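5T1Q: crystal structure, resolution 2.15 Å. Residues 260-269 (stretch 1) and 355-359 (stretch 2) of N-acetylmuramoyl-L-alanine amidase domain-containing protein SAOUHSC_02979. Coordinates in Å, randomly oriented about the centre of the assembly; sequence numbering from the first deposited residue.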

# COMPACT_ATOMS: atom_id res chain seq x y z
N ARG A 260 6.20 -4.78 12.12
CA ARG A 260 5.32 -5.25 13.19
C ARG A 260 6.12 -5.57 14.43
O ARG A 260 5.68 -5.27 15.54
CB ARG A 260 4.51 -6.47 12.71
CG ARG A 260 3.53 -7.04 13.73
CD ARG A 260 2.50 -6.01 14.14
NE ARG A 260 1.45 -6.58 14.98
CZ ARG A 260 0.46 -5.89 15.52
NH1 ARG A 260 0.38 -4.57 15.35
NH2 ARG A 260 -0.46 -6.51 16.26
N MSE A 261 7.31 -6.16 14.26
CA MSE A 261 8.19 -6.50 15.39
C MSE A 261 8.61 -5.25 16.13
O MSE A 261 8.70 -5.24 17.36
CB MSE A 261 9.43 -7.27 14.95
CG MSE A 261 9.09 -8.73 14.66
SE MSE A 261 10.70 -9.69 14.02
CE MSE A 261 11.20 -10.23 15.84
N LYS A 262 8.91 -4.19 15.38
CA LYS A 262 9.29 -2.91 16.00
C LYS A 262 8.23 -2.29 16.89
O LYS A 262 8.57 -1.63 17.85
CB LYS A 262 9.75 -1.89 14.96
CG LYS A 262 11.24 -1.89 14.75
CD LYS A 262 11.68 -0.92 13.68
CE LYS A 262 13.18 -0.66 13.78
NZ LYS A 262 13.98 -1.93 13.89
N GLN A 263 6.95 -2.50 16.60
CA GLN A 263 5.89 -1.97 17.46
C GLN A 263 5.98 -2.53 18.87
O GLN A 263 5.47 -1.91 19.81
CB GLN A 263 4.51 -2.30 16.92
CG GLN A 263 4.19 -1.68 15.58
CD GLN A 263 2.73 -1.86 15.22
OE1 GLN A 263 2.38 -2.72 14.42
NE2 GLN A 263 1.86 -1.09 15.88
N PHE A 264 6.60 -3.70 19.02
CA PHE A 264 6.76 -4.31 20.33
C PHE A 264 8.18 -4.18 20.90
O PHE A 264 8.56 -4.92 21.80
CB PHE A 264 6.31 -5.77 20.26
CG PHE A 264 4.88 -5.92 19.85
CD1 PHE A 264 3.85 -5.67 20.76
CD2 PHE A 264 4.54 -6.30 18.55
CE1 PHE A 264 2.52 -5.82 20.37
CE2 PHE A 264 3.22 -6.46 18.17
CZ PHE A 264 2.20 -6.22 19.08
N GLY A 265 8.96 -3.24 20.36
CA GLY A 265 10.30 -2.96 20.86
C GLY A 265 11.33 -4.04 20.64
O GLY A 265 12.17 -4.28 21.50
N THR A 266 11.27 -4.71 19.49
CA THR A 266 12.24 -5.74 19.17
C THR A 266 12.58 -5.61 17.70
O THR A 266 11.73 -5.23 16.89
CB THR A 266 11.76 -7.18 19.51
OG1 THR A 266 10.99 -7.73 18.45
CG2 THR A 266 10.96 -7.19 20.82
N SER A 267 13.82 -5.90 17.36
CA SER A 267 14.25 -5.74 15.99
C SER A 267 14.89 -6.99 15.39
O SER A 267 15.33 -7.90 16.10
CB SER A 267 15.23 -4.58 15.89
OG SER A 267 16.41 -4.85 16.62
N ILE A 268 14.91 -6.97 14.07
CA ILE A 268 15.51 -8.00 13.25
C ILE A 268 16.27 -7.25 12.15
O ILE A 268 15.77 -6.24 11.65
CB ILE A 268 14.40 -8.95 12.74
CG1 ILE A 268 15.00 -10.26 12.28
CG2 ILE A 268 13.55 -8.30 11.63
CD1 ILE A 268 13.97 -11.36 12.16
N SER A 269 17.47 -7.69 11.77
CA SER A 269 18.27 -6.96 10.76
C SER A 269 17.66 -6.92 9.36
O SER A 269 16.75 -7.68 9.02
CB SER A 269 19.70 -7.48 10.69
OG SER A 269 19.74 -8.84 10.39
N TYR A 355 10.76 -20.21 14.18
CA TYR A 355 10.41 -18.98 14.90
C TYR A 355 11.67 -18.22 15.29
O TYR A 355 12.53 -18.77 15.96
CB TYR A 355 9.59 -19.33 16.12
CG TYR A 355 8.33 -20.06 15.73
CD1 TYR A 355 8.35 -21.46 15.54
CD2 TYR A 355 7.15 -19.38 15.48
CE1 TYR A 355 7.21 -22.14 15.12
CE2 TYR A 355 6.01 -20.05 15.08
CZ TYR A 355 6.05 -21.43 14.89
OH TYR A 355 4.92 -22.10 14.51
N ILE A 356 11.78 -16.97 14.86
CA ILE A 356 12.93 -16.13 15.17
C ILE A 356 12.56 -15.13 16.25
O ILE A 356 11.65 -14.32 16.06
CB ILE A 356 13.39 -15.34 13.92
CG1 ILE A 356 13.68 -16.29 12.74
CG2 ILE A 356 14.64 -14.51 14.24
CD1 ILE A 356 13.83 -15.57 11.41
N THR A 357 13.27 -15.17 17.37
CA THR A 357 13.06 -14.17 18.42
C THR A 357 13.93 -12.98 18.06
O THR A 357 15.11 -13.14 17.84
CB THR A 357 13.45 -14.72 19.80
OG1 THR A 357 12.63 -15.85 20.09
CG2 THR A 357 13.28 -13.65 20.91
N GLY A 358 13.33 -11.78 17.98
CA GLY A 358 14.10 -10.56 17.66
C GLY A 358 14.92 -10.08 18.86
O GLY A 358 14.71 -10.52 19.98
N LYS A 359 15.87 -9.17 18.60
CA LYS A 359 16.70 -8.59 19.66
C LYS A 359 16.15 -7.24 20.07
O LYS A 359 15.10 -6.83 19.58
CB LYS A 359 18.14 -8.46 19.18
CG LYS A 359 18.83 -9.80 19.03
CD LYS A 359 20.12 -9.68 18.26
CE LYS A 359 20.70 -11.05 17.95
NZ LYS A 359 21.74 -10.99 16.89
OXT LYS A 359 16.73 -6.52 20.89

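A chain terminus is often secured through its backbone, whose polar groups need partners, in the protein or in solvent. The C-terminal residues 355-359 of this amidase domain-containing protein illustrate the principle. Their partner, residues 260-269, comes earlier in the sequence, no two touching residues being closer than 88 positions, and leaves a helix through a type I turn from K262 to G265. In that turn the amide of G265 is satisfied by K262 O (3.0 Å from G265 N). Alongside it, F264 N donates to M261 O at 3.1 Å, and T266 N reaches the same oxygen only weakly, at 3.4 Å from M261 O. G265, with its positive phi, leads into the extended segment that meets the terminus.

There, two residues satisfy each other reciprocally. S267 N donates to K359 O at 2.7 Å, with an angle of 161° at the hydrogen, and K359 N returns a bond to S267 O at 2.9 Å and 148°. Both backbone polar groups of S267 are thus engaged by one residue. The acceptor K359 O belongs to the terminal carboxylate, and it also receives a CA-H...O contact from T266 CA at 3.1 Å. The lysine side chain makes no hydrogen bond to the first stretch: its end leads away, and NZ is hydrogen-bonded elsewhere in the structure.

Close approach depends on G358. Its CA lies 3.3 Å from S267 O, and an ideal CB would point toward the first stretch, clashing with S267 O and with CE of selenomethionine M261. M261 CE sits 3.4 Å from G358 N, a packing contact. Deeper in, I268 CD1 meets I356 CG2 at 3.8 Å, an apolar pairing of buried side chains that asks for no polar partner. T357 points away, its OG1 hydrogen-bonded elsewhere. Away from the contact, R260 NH1 donates to Q263 OE1 at 2.9 Å, linking two side chains of the first stretch.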